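Local coordinates for protein pentalenene synthase (Streptomyces chartreusis NRRL 3882, PDB 6Q4S) that probably cyclises (2E,6E)-farnesyl diphosphate to the bicyclic sesquiterpenol 7-epi-alpha-eudesmol, releasing diphosphate with the help of magnesium ions, at residues A91-I94 with A95-R99; S251-Q254 with A255-E258; E275-P278 with Q279-D282. All coordinates share one frame; numbering follows the deposited sequence.

Contact 1. Residues A91-I94 with A95-R99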
loop_
_atom_site.group_PDB
_atom_site.type_symbol
_atom_site.label_atom_id
_atom_site.label_comp_id
_atom_site.label_asym_id
_atom_site.label_seq_id
_atom_site.Cartn_x
_atom_site.Cartn_y
_atom_site.Cartn_z
ATOM N N ALA A 91 -2.319 -22.836 6.666
ATOM C CA ALA A 91 -1.801 -21.516 6.992
ATOM C C ALA A 91 -0.908 -20.911 5.865
ATOM O O ALA A 91 -1.076 -19.735 5.537
ATOM C CB ALA A 91 -1.106 -21.523 8.339
ATOM N N ASP A 92 -0.104 -21.734 5.189
ATOM C CA ASP A 92 0.662 -21.330 3.997
ATOM C C ASP A 92 -0.212 -21.016 2.771
ATOM O O ASP A 92 0.065 -20.069 2.043
ATOM C CB ASP A 92 1.689 -22.380 3.549
ATOM C CG ASP A 92 2.852 -22.567 4.518
ATOM O OD1 ASP A 92 3.069 -21.763 5.471
ATOM O OD2 ASP A 92 3.588 -23.556 4.290
ATOM N N ARG A 93 -1.235 -21.813 2.520
ATOM C CA ARG A 93 -2.152 -21.493 1.438
ATOM C C ARG A 93 -2.912 -20.181 1.728
ATOM O O ARG A 93 -3.044 -19.381 0.841
ATOM C CB ARG A 93 -3.114 -22.649 1.157
ATOM C CG ARG A 93 -4.027 -22.416 -0.040
ATOM C CD ARG A 93 -3.292 -22.066 -1.330
ATOM N NE ARG A 93 -4.227 -21.945 -2.437
ATOM C CZ ARG A 93 -3.883 -21.726 -3.697
ATOM N NH1 ARG A 93 -2.611 -21.553 -4.022
ATOM N NH2 ARG A 93 -4.823 -21.648 -4.645
ATOM N N ILE A 94 -3.352 -19.961 2.948
ATOM C CA ILE A 94 -3.998 -18.705 3.342
ATOM C C ILE A 94 -3.073 -17.476 3.081
ATOM O O ILE A 94 -3.498 -16.513 2.453
ATOM C CB ILE A 94 -4.525 -18.802 4.765
ATOM C CG1 ILE A 94 -5.801 -19.696 4.770
ATOM C CG2 ILE A 94 -4.847 -17.434 5.401
ATOM C CD1 ILE A 94 -6.233 -20.051 6.173
ATOM N N ALA A 95 -1.800 -17.566 3.474
ATOM C CA ALA A 95 -0.872 -16.478 3.268
ATOM C C ALA A 95 -0.709 -16.192 1.849
ATOM O O ALA A 95 -0.587 -15.027 1.473
ATOM C CB ALA A 95 0.514 -16.788 3.868
ATOM N N GLU A 96 -0.614 -17.251 1.042
ATOM C CA GLU A 96 -0.504 -17.138 -0.382
ATOM C C GLU A 96 -1.692 -16.389 -1.045
ATOM O O GLU A 96 -1.500 -15.506 -1.908
ATOM C CB GLU A 96 -0.257 -18.516 -1.023
ATOM C CG GLU A 96 -0.143 -18.515 -2.521
ATOM C CD GLU A 96 0.207 -19.876 -3.198
ATOM O OE1 GLU A 96 -0.041 -20.996 -2.626
ATOM O OE2 GLU A 96 0.715 -19.781 -4.356
ATOM N N VAL A 97 -2.908 -16.735 -0.617
ATOM C CA VAL A 97 -4.086 -16.129 -1.179
ATOM C C VAL A 97 -4.245 -14.713 -0.669
ATOM O O VAL A 97 -4.537 -13.829 -1.471
ATOM C CB VAL A 97 -5.349 -17.002 -0.892
ATOM C CG1 VAL A 97 -6.596 -16.252 -1.334
ATOM C CG2 VAL A 97 -5.189 -18.331 -1.632
ATOM N N ALA A 98 -3.960 -14.492 0.613
ATOM C CA ALA A 98 -4.043 -13.161 1.184
ATOM C C ALA A 98 -3.150 -12.191 0.465
ATOM O O ALA A 98 -3.546 -11.040 0.216
ATOM C CB ALA A 98 -3.689 -13.122 2.653
ATOM N N ARG A 99 -1.940 -12.630 0.149
ATOM C CA ARG A 99 -0.984 -11.762 -0.585
ATOM C C ARG A 99 -1.428 -11.428 -1.981
ATOM O O ARG A 99 -1.105 -10.355 -2.461
ATOM C CB ARG A 99 0.413 -12.399 -0.600
ATOM C CG ARG A 99 0.972 -12.356 0.809
ATOM C CD ARG A 99 2.343 -12.962 1.013
ATOM N NE ARG A 99 2.754 -12.810 2.420
ATOM C CZ ARG A 99 4.017 -12.942 2.851
ATOM N NH1 ARG A 99 4.991 -13.248 1.994
ATOM N NH2 ARG A 99 4.295 -12.762 4.120
#

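Contact 2. Residues S251-Q254 with A255-E258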
loop_
_atom_site.group_PDB
_atom_site.type_symbol
_atom_site.label_atom_id
_atom_site.label_comp_id
_atom_site.label_asym_id
_atom_site.label_seq_id
_atom_site.Cartn_x
_atom_site.Cartn_y
_atom_site.Cartn_z
ATOM N N SER A 251 -12.686 -12.749 38.109
ATOM C CA SER A 251 -13.800 -13.643 37.727
ATOM C C SER A 251 -14.174 -13.408 36.258
ATOM O O SER A 251 -13.891 -12.355 35.772
ATOM C CB SER A 251 -15.022 -13.357 38.589
ATOM O OG SER A 251 -15.292 -11.952 38.767
ATOM N N TRP A 252 -14.829 -14.350 35.596
ATOM C CA TRP A 252 -15.373 -14.123 34.284
ATOM C C TRP A 252 -16.212 -12.852 34.221
ATOM O O TRP A 252 -16.063 -12.078 33.291
ATOM C CB TRP A 252 -16.196 -15.311 33.800
ATOM C CG TRP A 252 -15.407 -16.418 33.263
ATOM C CD1 TRP A 252 -15.401 -17.692 33.703
ATOM C CD2 TRP A 252 -14.465 -16.367 32.152
ATOM N NE1 TRP A 252 -14.540 -18.459 32.935
ATOM C CE2 TRP A 252 -13.959 -17.671 31.973
ATOM C CE3 TRP A 252 -14.026 -15.347 31.290
ATOM C CZ2 TRP A 252 -13.015 -17.996 30.969
ATOM C CZ3 TRP A 252 -13.082 -15.670 30.276
ATOM C CH2 TRP A 252 -12.591 -16.986 30.133
ATOM N N GLN A 253 -17.030 -12.605 35.247
ATOM C CA GLN A 253 -17.817 -11.375 35.318
ATOM C C GLN A 253 -17.006 -10.108 35.569
ATOM O O GLN A 253 -17.343 -9.080 35.016
ATOM C CB GLN A 253 -18.941 -11.497 36.399
ATOM C CG GLN A 253 -19.962 -10.348 36.457
ATOM C CD GLN A 253 -20.621 -10.069 35.098
ATOM O OE1 GLN A 253 -21.134 -10.987 34.434
ATOM N NE2 GLN A 253 -20.551 -8.796 34.648
ATOM N N GLN A 254 -15.984 -10.123 36.423
ATOM C CA GLN A 254 -15.148 -8.931 36.569
ATOM C C GLN A 254 -14.369 -8.594 35.252
ATOM O O GLN A 254 -14.043 -7.439 35.043
ATOM C CB GLN A 254 -14.135 -9.069 37.681
ATOM C CG GLN A 254 -14.711 -9.052 39.094
ATOM C CD GLN A 254 -13.663 -9.524 40.111
ATOM O OE1 GLN A 254 -13.157 -10.644 40.033
ATOM N NE2 GLN A 254 -13.303 -8.647 41.020
ATOM N N ALA A 255 -14.049 -9.638 34.475
ATOM C CA ALA A 255 -13.333 -9.523 33.186
ATOM C C ALA A 255 -14.287 -8.890 32.115
ATOM O O ALA A 255 -13.892 -7.977 31.380
ATOM C CB ALA A 255 -12.833 -10.890 32.724
ATOM N N THR A 256 -15.539 -9.353 32.099
ATOM C CA THR A 256 -16.620 -8.699 31.326
ATOM C C THR A 256 -16.802 -7.237 31.698
ATOM O O THR A 256 -16.784 -6.367 30.822
ATOM C CB THR A 256 -17.896 -9.552 31.410
ATOM O OG1 THR A 256 -17.594 -10.855 30.896
ATOM C CG2 THR A 256 -19.042 -8.941 30.593
ATOM N N ASP A 257 -16.914 -6.932 32.981
ATOM C CA ASP A 257 -17.067 -5.560 33.425
ATOM C C ASP A 257 -15.910 -4.711 32.956
ATOM O O ASP A 257 -16.088 -3.550 32.565
ATOM C CB ASP A 257 -17.109 -5.411 34.984
ATOM C CG ASP A 257 -18.273 -6.204 35.684
ATOM O OD1 ASP A 257 -19.277 -6.543 35.019
ATOM O OD2 ASP A 257 -18.138 -6.495 36.917
ATOM N N GLU A 258 -14.697 -5.242 33.086
ATOM C CA GLU A 258 -13.555 -4.488 32.661
ATOM C C GLU A 258 -13.492 -4.278 31.088
ATOM O O GLU A 258 -13.141 -3.212 30.668
ATOM C CB GLU A 258 -12.243 -5.118 33.178
ATOM C CG GLU A 258 -10.945 -4.284 33.020
ATOM C CD GLU A 258 -11.001 -2.855 33.536
ATOM O OE1 GLU A 258 -11.928 -2.448 34.306
ATOM O OE2 GLU A 258 -10.067 -2.106 33.170
#

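Contact 3. Residues E275-P278 with Q279-D282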
loop_
_atom_site.group_PDB
_atom_site.type_symbol
_atom_site.label_atom_id
_atom_site.label_comp_id
_atom_site.label_asym_id
_atom_site.label_seq_id
_atom_site.Cartn_x
_atom_site.Cartn_y
_atom_site.Cartn_z
ATOM N N GLU A 275 -15.498 16.340 19.038
ATOM C CA GLU A 275 -15.787 17.761 19.342
ATOM C C GLU A 275 -14.622 18.678 18.938
ATOM O O GLU A 275 -14.798 19.890 18.774
ATOM C CB GLU A 275 -16.190 17.922 20.834
ATOM C CG GLU A 275 -17.619 17.420 21.109
ATOM C CD GLU A 275 -17.829 16.734 22.479
ATOM O OE1 GLU A 275 -17.392 17.273 23.531
ATOM O OE2 GLU A 275 -18.466 15.646 22.516
ATOM N N ARG A 276 -13.437 18.116 18.755
ATOM C CA ARG A 276 -12.285 18.917 18.316
ATOM C C ARG A 276 -12.154 19.120 16.776
ATOM O O ARG A 276 -11.310 19.878 16.318
ATOM C CB ARG A 276 -11.024 18.288 18.886
ATOM C CG ARG A 276 -10.129 19.289 19.573
ATOM C CD ARG A 276 -8.835 18.624 19.999
ATOM N NE ARG A 276 -9.063 17.767 21.154
ATOM C CZ ARG A 276 -8.174 16.898 21.644
ATOM N NH1 ARG A 276 -6.978 16.727 21.056
ATOM N NH2 ARG A 276 -8.493 16.171 22.723
ATOM N N VAL A 277 -12.991 18.446 15.997
ATOM C CA VAL A 277 -12.927 18.515 14.524
ATOM C C VAL A 277 -13.014 19.966 13.958
ATOM O O VAL A 277 -12.153 20.360 13.149
ATOM C CB VAL A 277 -13.950 17.517 13.908
ATOM C CG1 VAL A 277 -14.227 17.785 12.423
ATOM C CG2 VAL A 277 -13.456 16.087 14.144
ATOM N N PRO A 278 -13.983 20.782 14.439
ATOM C CA PRO A 278 -13.962 22.198 14.020
ATOM C C PRO A 278 -12.638 22.913 14.305
ATOM O O PRO A 278 -12.152 23.634 13.451
ATOM C CB PRO A 278 -15.137 22.837 14.808
ATOM C CG PRO A 278 -16.047 21.698 15.127
ATOM C CD PRO A 278 -15.150 20.487 15.304
ATOM N N GLN A 279 -12.015 22.706 15.448
ATOM C CA GLN A 279 -10.701 23.341 15.675
ATOM C C GLN A 279 -9.646 22.796 14.687
ATOM O O GLN A 279 -8.736 23.521 14.291
ATOM C CB GLN A 279 -10.247 23.180 17.140
ATOM C CG GLN A 279 -8.761 23.388 17.444
ATOM C CD GLN A 279 -8.424 23.028 18.887
ATOM O OE1 GLN A 279 -8.766 23.767 19.810
ATOM N NE2 GLN A 279 -7.750 21.888 19.092
ATOM N N MET A 280 -9.725 21.503 14.350
ATOM C CA MET A 280 -8.772 20.916 13.411
ATOM C C MET A 280 -8.919 21.627 12.051
ATOM O O MET A 280 -7.927 22.004 11.439
ATOM C CB MET A 280 -8.987 19.387 13.258
ATOM C CG MET A 280 -8.262 18.757 12.052
ATOM S SD MET A 280 -8.722 17.027 11.846
ATOM C CE MET A 280 -10.207 17.222 10.911
ATOM N N CYS A 281 -10.164 21.802 11.612
ATOM C CA CYS A 281 -10.445 22.447 10.356
ATOM C C CYS A 281 -9.949 23.876 10.332
ATOM O O CYS A 281 -9.441 24.313 9.306
ATOM C CB CYS A 281 -11.925 22.401 10.039
ATOM S SG CYS A 281 -12.581 20.748 9.716
ATOM N N ASP A 282 -10.080 24.581 11.459
ATOM C CA ASP A 282 -9.513 25.944 11.636
ATOM C C ASP A 282 -7.981 25.946 11.539
ATOM O O ASP A 282 -7.404 26.736 10.817
ATOM C CB ASP A 282 -9.929 26.564 13.004
ATOM C CG ASP A 282 -11.446 26.774 13.152
ATOM O OD1 ASP A 282 -12.199 26.742 12.161
ATOM O OD2 ASP A 282 -11.920 26.972 14.279
HETATM O O HOH W 1 -13.036 22.242 18.011
#

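Contact 1. Residues A91-I94 with A95-R99
Ala91 meets Ala95 one turn further along the alpha-helix 90-103, part of the all-helical fold of this terpene synthase. The Ala95 N-H donates to Ala91 O at 3.1 Å, and the Ala95 methyl CB lies 3.7 Å from the same oxygen. Both alanines also pack on Arg114 of the second subunit, so this strip of the helix belongs to the dimer interface. Asp92 repeats the i to i+4 pattern by taking the Glu96 N-H on its carbonyl. Its carboxylate turns elsewhere, with OD1 in a salt bridge to Arg114 of the second subunit.

Arg93 carries most of the side-chain contact. CG stands anti to the backbone N (chi1 -175°), and a bend at chi2 (54°) folds the chain along the helix towards the next turn. There NH1 forms an i to i+3 salt bridge with Glu96 OE1 at 3.0 Å. As a hydrogen bond it is weak, with an N-H to acceptor angle of 149°. OE1 lies at the guanidinium edge, in its plane, while the carboxylate plane stands perpendicular to it. Val97 CG2 covers one guanidinium face, approaching NE to 3.8 Å, so a charged partner and an apolar one hold the same group from different directions. Phe83 also touches both Arg93 and Val97.

Ile94 is buried, against Phe79 of helix 63-79 and against Phe83. Its side chain is about 6 Å from that of Asp80, which probably binds magnesium as in a close relative; the helix therefore backs the region of the DDXXD motif. The Ile94 carbonyl accepts from Ala98 N at 2.8 Å, nearly straight on, and the Ala98 methyl CB sits 3.4 Å from that same Ile94 O.

Contact 2. Residues S251-Q254 with A255-E258
Gln253 reaches Asp257, one turn ahead, because its chain leaves anti to the backbone N and then bends at chi2 (54°). In Thr256 the hydroxyl is beside its own backbone N (chi1 -58°), which aims OG1 back at Trp252 O.

The Gln253 NE2 to Asp257 OD1 hydrogen bond is short at 2.6 Å, yet bent, with an N-H to acceptor angle of 139°. The acceptor lies near the amide plane and is met on the syn side of the carboxylate, somewhat out of the latter's plane. Trp252 O takes two donors from opposite faces of its plane, Thr256 N at 3.0 Å and Thr256 OG1 at 3.1 Å. With a valine at Thr256, Trp252 O would probably lose the hydroxyl bond on one face and keep just the backbone donor.

Ser251 is the N-cap of helix 252-284 and forms a capping box with Gln254. Gln254 N donates to Ser251 OG at 3.1 Å, and Ser251 N returns a bond to Gln254 OE1 at 2.9 Å, in the amide plane on a lone pair. OE1 also accepts from Ser251 OG, so two donors fix the amide's rotation.

This first turn rests on helix 240-248: Trp252 makes a cation-pi contact with Arg245, and both Trp252 and Thr256 touch Ile241.

Contact 3. Residues E275-P278 with Q279-D282
The side chains of Arg276 and Gln279, on either side of the proline kink at Pro278 in helix 252-284, lie alongside each other, pointing the same way, with guanidinium and amide planes 50° apart. The two planes do not stack: the amide nitrogen, Gln279 NE2, rests against the methylenes of the arginine, 3.6 Å from Arg276 CG. A second flat group, the Asp282 carboxylate, presents a face to the carbonyl of Pro278. Pro278 O stands above that face, 3.2 Å from Asp282 CG and about equally far from both carboxylate oxygens. Two acceptors cannot share a hydrogen bond, so the bonds lie elsewhere: Pro278 O accepts from Asp282 N at 3.0 Å, and Asp282 OD1 forms a salt bridge with Arg291 of helix 288-313.

Pro278 N has no hydrogen to give to the turn before, and regular bonding resumes beyond it, with Met280 N to Arg276 O and Cys281 N to Val277 O, the latter 2.9 Å long.

On the inner side, Val277 CG1 is the apolar centre, 4.3 Å from Met280 CE. It lies equally near Cys281 SG, which chi1 of -67° places anti to its own carbonyl carbon. All three residues pack on Val294, joining this helix to helix 288-313, while Met211 and Val207 of helix 206-228 touch Val277 and Met280 respectively.

At the kink the Glu275 O to Gln279 N separation widens to 5.2 Å, too long for a direct bond. A water fills the place, donating to Glu275 O at 3.0 Å and accepting from Gln279 N at 2.8 Å.

All three contacts are local i to i+3 or i to i+4 clusters, but their chemistry follows their place. Contact 1, on helix 90-103, is half buried: one side backs the DDXXD region, another faces the second subunit, and its polar residues are charged. Contacts 2 and 3 share helix 252-284, their nearest atoms about 21 Å apart. Contact 2 is a surface cap, where side chains satisfy N-H groups at the helix start; contact 3, partly buried, is an interruption, where a water bridges a backbone pair drawn apart at the proline kink, beside a small apolar core. Contacts 1 and 3 lie on opposite sides of the chain's centre, their own centres about 42 Å apart.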